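Long-range contact in acetyltransferase, GNAT family (Streptococcus pneumoniae, PDB 2I79), which binds acetyl coenzyme A and probably transfers its acetyl group to an acceptor substrate, as other GNAT-family enzymes do: residues L103-L108 against Y139-F144. Residues are numbered along the deposited sequence; the frame is centred on the assembly and turned at random.
With ACO (acetyl coenzyme *a), chain G.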
ATOM      1  N   LEU A 103     -20.474  13.224 -11.216  1.00 48.89           N
ATOM      2  CA  LEU A 103     -20.637  12.409  -9.998  1.00 48.64           C
ATOM      3  C   LEU A 103     -19.299  12.134  -9.295  1.00 47.91           C
ATOM      4  O   LEU A 103     -19.182  12.283  -8.067  1.00 47.66           O
ATOM      5  CB  LEU A 103     -21.385  11.101 -10.297  1.00 48.72           C
ATOM      6  CG  LEU A 103     -21.682  10.257  -9.050  1.00 49.02           C
ATOM      7  CD1 LEU A 103     -22.455  11.039  -7.952  1.00 46.53           C
ATOM      8  CD2 LEU A 103     -22.413   8.989  -9.482  1.00 48.75           C
ATOM      9  N   GLY A 104     -18.293  11.756 -10.084  1.00 47.50           N
ATOM     10  CA  GLY A 104     -16.922  11.600  -9.599  1.00 47.23           C
ATOM     11  C   GLY A 104     -16.422  12.802  -8.806  1.00 46.97           C
ATOM     12  O   GLY A 104     -15.832  12.633  -7.754  1.00 47.27           O
ATOM     13  N   SER A 105     -16.652  14.016  -9.312  1.00 46.73           N
ATOM     14  CA  SER A 105     -16.257  15.250  -8.621  1.00 47.14           C
ATOM     15  C   SER A 105     -16.969  15.473  -7.310  1.00 47.05           C
ATOM     16  O   SER A 105     -16.360  15.877  -6.347  1.00 47.15           O
ATOM     17  CB  SER A 105     -16.530  16.488  -9.487  1.00 46.94           C
ATOM     18  OG  SER A 105     -15.587  16.566 -10.508  1.00 47.47           O
ATOM     19  N   LEU A 106     -18.276  15.284  -7.304  1.00 47.64           N
ATOM     20  CA  LEU A 106     -19.067  15.433  -6.086  1.00 48.26           C
ATOM     21  C   LEU A 106     -18.559  14.520  -4.947  1.00 48.12           C
ATOM     22  O   LEU A 106     -18.415  14.944  -3.791  1.00 47.71           O
ATOM     23  CB  LEU A 106     -20.507  15.087  -6.412  1.00 48.89           C
ATOM     24  CG  LEU A 106     -21.662  15.895  -5.831  1.00 51.23           C
ATOM     25  CD1 LEU A 106     -21.360  17.407  -5.730  1.00 51.37           C
ATOM     26  CD2 LEU A 106     -22.901  15.597  -6.740  1.00 49.54           C
ATOM     27  N   LEU A 107     -18.285  13.271  -5.306  1.00 47.80           N
ATOM     28  CA  LEU A 107     -17.794  12.256  -4.370  1.00 47.95           C
ATOM     29  C   LEU A 107     -16.373  12.580  -3.901  1.00 47.61           C
ATOM     30  O   LEU A 107     -16.082  12.539  -2.706  1.00 46.89           O
ATOM     31  CB  LEU A 107     -17.824  10.876  -5.044  1.00 48.08           C
ATOM     32  CG  LEU A 107     -18.680   9.686  -4.570  1.00 48.98           C
ATOM     33  CD1 LEU A 107     -19.861  10.035  -3.644  1.00 48.40           C
ATOM     34  CD2 LEU A 107     -19.129   8.892  -5.798  1.00 48.00           C
ATOM     35  N   LEU A 108     -15.498  12.928  -4.845  1.00 48.03           N
ATOM     36  CA  LEU A 108     -14.138  13.340  -4.496  1.00 48.21           C
ATOM     37  C   LEU A 108     -14.167  14.518  -3.527  1.00 48.41           C
ATOM     38  O   LEU A 108     -13.415  14.533  -2.554  1.00 47.45           O
ATOM     39  CB  LEU A 108     -13.306  13.739  -5.733  1.00 47.85           C
ATOM     40  CG  LEU A 108     -11.827  13.345  -5.738  1.00 48.38           C
ATOM     41  CD1 LEU A 108     -11.040  14.323  -6.473  1.00 47.12           C
ATOM     42  CD2 LEU A 108     -11.202  13.105  -4.310  1.00 50.46           C
ATOM     43  N   TYR A 139      -8.555  14.172 -10.691  1.00 44.87           N
ATOM     44  CA  TYR A 139      -7.758  14.411  -9.499  1.00 45.49           C
ATOM     45  C   TYR A 139      -7.019  15.774  -9.513  1.00 45.48           C
ATOM     46  O   TYR A 139      -7.015  16.480  -8.486  1.00 44.53           O
ATOM     47  CB  TYR A 139      -6.825  13.230  -9.245  1.00 46.46           C
ATOM     48  CG  TYR A 139      -7.552  12.035  -8.656  1.00 47.28           C
ATOM     49  CD1 TYR A 139      -7.959  12.042  -7.319  1.00 50.12           C
ATOM     50  CD2 TYR A 139      -7.816  10.902  -9.406  1.00 48.29           C
ATOM     51  CE1 TYR A 139      -8.601  10.942  -6.737  1.00 49.37           C
ATOM     52  CE2 TYR A 139      -8.479   9.788  -8.840  1.00 49.03           C
ATOM     53  CZ  TYR A 139      -8.867   9.824  -7.503  1.00 49.22           C
ATOM     54  OH  TYR A 139      -9.509   8.746  -6.901  1.00 49.68           O
ATOM     55  N   GLN A 140      -6.435  16.154 -10.655  1.00 45.32           N
ATOM     56  CA  GLN A 140      -5.780  17.475 -10.780  1.00 46.10           C
ATOM     57  C   GLN A 140      -6.770  18.592 -10.463  1.00 45.62           C
ATOM     58  O   GLN A 140      -6.454  19.531  -9.757  1.00 45.40           O
ATOM     59  CB  GLN A 140      -5.183  17.672 -12.178  1.00 46.28           C
ATOM     60  CG  GLN A 140      -3.974  16.771 -12.456  1.00 48.72           C
ATOM     61  CD  GLN A 140      -3.232  17.143 -13.744  1.00 49.09           C
ATOM     62  OE1 GLN A 140      -3.605  16.743 -14.858  1.00 53.47           O
ATOM     63  NE2 GLN A 140      -2.174  17.921 -13.587  1.00 54.10           N
ATOM     64  N   LYS A 141      -7.984  18.472 -10.982  1.00 45.69           N
ATOM     65  CA  LYS A 141      -9.033  19.441 -10.693  1.00 45.99           C
ATOM     66  C   LYS A 141      -9.223  19.694  -9.187  1.00 45.24           C
ATOM     67  O   LYS A 141      -9.548  20.803  -8.782  1.00 44.61           O
ATOM     68  CB  LYS A 141     -10.349  18.969 -11.328  1.00 46.05           C
ATOM     69  CG  LYS A 141     -11.554  19.920 -11.216  1.00 47.33           C
ATOM     70  CD  LYS A 141     -12.750  19.331 -12.040  1.00 48.66           C
ATOM     71  CE  LYS A 141     -14.138  19.501 -11.345  1.00 49.94           C
ATOM     72  NZ  LYS A 141     -15.271  18.773 -12.071  1.00 49.38           N
ATOM     73  N   HIS A 142      -9.022  18.673  -8.355  1.00 44.55           N
ATOM     74  CA  HIS A 142      -9.300  18.810  -6.935  1.00 44.27           C
ATOM     75  C   HIS A 142      -8.051  18.985  -6.130  1.00 43.80           C
ATOM     76  O   HIS A 142      -8.056  18.702  -4.933  1.00 44.25           O
ATOM     77  CB  HIS A 142     -10.124  17.618  -6.431  1.00 44.53           C
ATOM     78  CG  HIS A 142     -11.527  17.624  -6.940  1.00 45.84           C
ATOM     79  ND1 HIS A 142     -11.868  17.120  -8.176  1.00 45.73           N
ATOM     80  CD2 HIS A 142     -12.668  18.124  -6.406  1.00 48.14           C
ATOM     81  CE1 HIS A 142     -13.160  17.303  -8.381  1.00 46.76           C
ATOM     82  NE2 HIS A 142     -13.669  17.920  -7.327  1.00 48.99           N
ATOM     83  N   GLY A 143      -6.974  19.422  -6.775  1.00 43.25           N
ATOM     84  CA  GLY A 143      -5.760  19.817  -6.052  1.00 43.67           C
ATOM     85  C   GLY A 143      -4.711  18.738  -5.861  1.00 43.41           C
ATOM     86  O   GLY A 143      -3.741  18.945  -5.168  1.00 43.43           O
ATOM     87  N   PHE A 144      -4.885  17.594  -6.507  1.00 43.52           N
ATOM     88  CA  PHE A 144      -3.870  16.556  -6.485  1.00 43.15           C
ATOM     89  C   PHE A 144      -2.790  16.865  -7.511  1.00 42.62           C
ATOM     90  O   PHE A 144      -3.094  17.200  -8.629  1.00 41.45           O
ATOM     91  CB  PHE A 144      -4.484  15.198  -6.800  1.00 43.42           C
ATOM     92  CG  PHE A 144      -5.245  14.595  -5.652  1.00 45.39           C
ATOM     93  CD1 PHE A 144      -4.689  13.573  -4.884  1.00 42.70           C
ATOM     94  CD2 PHE A 144      -6.519  15.043  -5.346  1.00 45.88           C
ATOM     95  CE1 PHE A 144      -5.383  13.018  -3.843  1.00 44.38           C
ATOM     96  CE2 PHE A 144      -7.202  14.510  -4.297  1.00 45.62           C
ATOM     97  CZ  PHE A 144      -6.635  13.479  -3.536  1.00 45.07           C
TER
HETATM   98  N1A ACO G 402      -9.282  12.926 -20.878  1.00 47.99           N
HETATM   99  C2A ACO G 402      -9.378  14.011 -20.081  1.00 47.58           C
HETATM  100  N3A ACO G 402     -10.502  14.319 -19.405  1.00 46.52           N
HETATM  101  C4A ACO G 402     -11.599  13.541 -19.490  1.00 46.05           C
HETATM  102  C5A ACO G 402     -11.571  12.338 -20.319  1.00 45.77           C
HETATM  103  C6A ACO G 402     -10.312  12.059 -21.024  1.00 47.65           C
HETATM  104  N6A ACO G 402     -10.212  10.967 -21.813  1.00 48.82           N
HETATM  105  N7A ACO G 402     -12.776  11.771 -20.225  1.00 46.84           N
HETATM  106  C8A ACO G 402     -13.514  12.559 -19.385  1.00 47.85           C
HETATM  107  N9A ACO G 402     -12.804  13.615 -18.954  1.00 47.39           N
HETATM  108  C1B ACO G 402     -13.149  14.730 -18.027  1.00 49.04           C
HETATM  109  C2B ACO G 402     -14.535  15.353 -18.090  1.00 51.78           C
HETATM  110  O2B ACO G 402     -14.611  16.393 -19.068  1.00 54.77           O
HETATM  111  C3B ACO G 402     -14.646  15.920 -16.698  1.00 52.47           C
HETATM  112  O3B ACO G 402     -13.865  17.082 -16.490  1.00 55.89           O
HETATM  113  P3B ACO G 402     -14.473  18.557 -16.355  1.00 59.66           P
HETATM  114  O7A ACO G 402     -14.824  18.717 -17.825  1.00 58.97           O
HETATM  115  O8A ACO G 402     -13.368  19.448 -15.839  1.00 60.25           O
HETATM  116  O9A ACO G 402     -15.620  18.471 -15.380  1.00 58.98           O
HETATM  117  C4B ACO G 402     -13.945  14.872 -15.847  1.00 50.86           C
HETATM  118  O4B ACO G 402     -12.971  14.268 -16.690  1.00 48.65           O
HETATM  119  C5B ACO G 402     -14.949  13.862 -15.307  1.00 49.41           C
HETATM  120  O5B ACO G 402     -15.466  14.437 -14.101  1.00 47.16           O
HETATM  121  P1A ACO G 402     -16.764  13.772 -13.427  1.00 43.07           P
HETATM  122  O1A ACO G 402     -17.839  13.566 -14.461  1.00 43.98           O
HETATM  123  O2A ACO G 402     -17.016  14.570 -12.164  1.00 40.33           O
HETATM  124  O3A ACO G 402     -16.185  12.289 -13.132  1.00 45.34           O
HETATM  125  P2A ACO G 402     -16.862  10.838 -13.474  1.00 44.53           P
HETATM  126  O4A ACO G 402     -16.814  10.422 -14.948  1.00 39.44           O
HETATM  127  O5A ACO G 402     -18.174  10.846 -12.727  1.00 41.36           O
HETATM  128  O6A ACO G 402     -15.753   9.952 -12.665  1.00 43.40           O
HETATM  129  CBP ACO G 402     -13.876   8.406 -12.937  1.00 44.89           C
HETATM  130  CCP ACO G 402     -14.430   9.800 -13.166  1.00 44.44           C
HETATM  131  CDP ACO G 402     -12.413   8.398 -13.402  1.00 44.09           C
HETATM  132  CEP ACO G 402     -14.007   8.081 -11.442  1.00 45.52           C
HETATM  133  CAP ACO G 402     -14.682   7.396 -13.762  1.00 44.96           C
HETATM  134  OAP ACO G 402     -14.495   7.603 -15.183  1.00 45.80           O
HETATM  135  C9P ACO G 402     -14.329   5.967 -13.386  1.00 43.35           C
HETATM  136  O9P ACO G 402     -14.870   5.442 -12.431  1.00 42.42           O
HETATM  137  N8P ACO G 402     -13.447   5.329 -14.146  1.00 42.57           N
HETATM  138  C7P ACO G 402     -13.027   3.936 -13.957  1.00 44.90           C
HETATM  139  C6P ACO G 402     -12.340   3.666 -12.619  1.00 43.43           C
HETATM  140  C5P ACO G 402     -11.177   4.593 -12.407  1.00 44.47           C
HETATM  141  O5P ACO G 402     -10.329   4.689 -13.270  1.00 44.27           O
HETATM  142  N4P ACO G 402     -11.145   5.275 -11.269  1.00 46.68           N
HETATM  143  C3P ACO G 402     -10.080   6.199 -10.914  1.00 50.34           C
HETATM  144  C2P ACO G 402      -8.773   5.510 -10.548  1.00 54.90           C
HETATM  145  S1P ACO G 402      -9.007   4.548  -9.080  1.00 58.98           S
HETATM  146  C   ACO G 402      -8.536   5.344  -7.744  1.00 58.13           C
HETATM  147  O   ACO G 402      -9.231   6.307  -7.520  1.00 58.15           O
HETATM  148  CH3 ACO G 402      -7.341   4.846  -6.951  1.00 59.19           C
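Lys141 and Ser105 meet tip to tip beside the phosphates of acetyl coenzyme A. NZ of Lys141 donates a hydrogen bond to OG of Ser105 at 2.7 Å. That hydroxyl in turn donates to O2A of the cofactor's pyrophosphate, at 3.0 Å from OG. The Lys141 chain leaves with CG anti to the backbone N (chi1 -176°) and bends at chi3, which brings NZ within a weak, 3.3 Å hydrogen bond of O9A on the 3'-phosphate. Backbone amides of the first turn of helix 103-117 add to the grip. N of Ser105 bonds to the same O2A, and N of Gly104 bonds to O5A at 2.8 Å. Gly102 to Gly104 is the Gly-x-Gly part of the GNAT pyrophosphate-binding loop, which runs into this helix. Gly104 has no CB, and O6A passes close to where one would stand.

One turn on from Gly104, Leu108 packs against His142 and Tyr139. Its CD1 lies 3.4 Å from CG of His142, and its CB sits over one face of that imidazole. OG of Ser105 lies at the ring's edge, near its plane. ND1 of His142 bonds back to the carbonyl of Leu138, which helps fix the ring's rotation. Leu108 CD1 also packs on CD1 of Tyr139, 3.9 Å away, and both side chains rest on Leu90 and Ile92 of the central sheet.

A Schellman motif with Gly143 at C-prime, at positive phi, ends helix 133-141 and turns the chain toward Phe144, whose ring face covers CD1 of Tyr139. At the far end of the Tyr139 ring, OH donates a 2.5 Å hydrogen bond to the thioester carbonyl O of the acetyl group. This bond could orient the acetyl group and polarise the thioester, while Lys141 probably offsets phosphate charge.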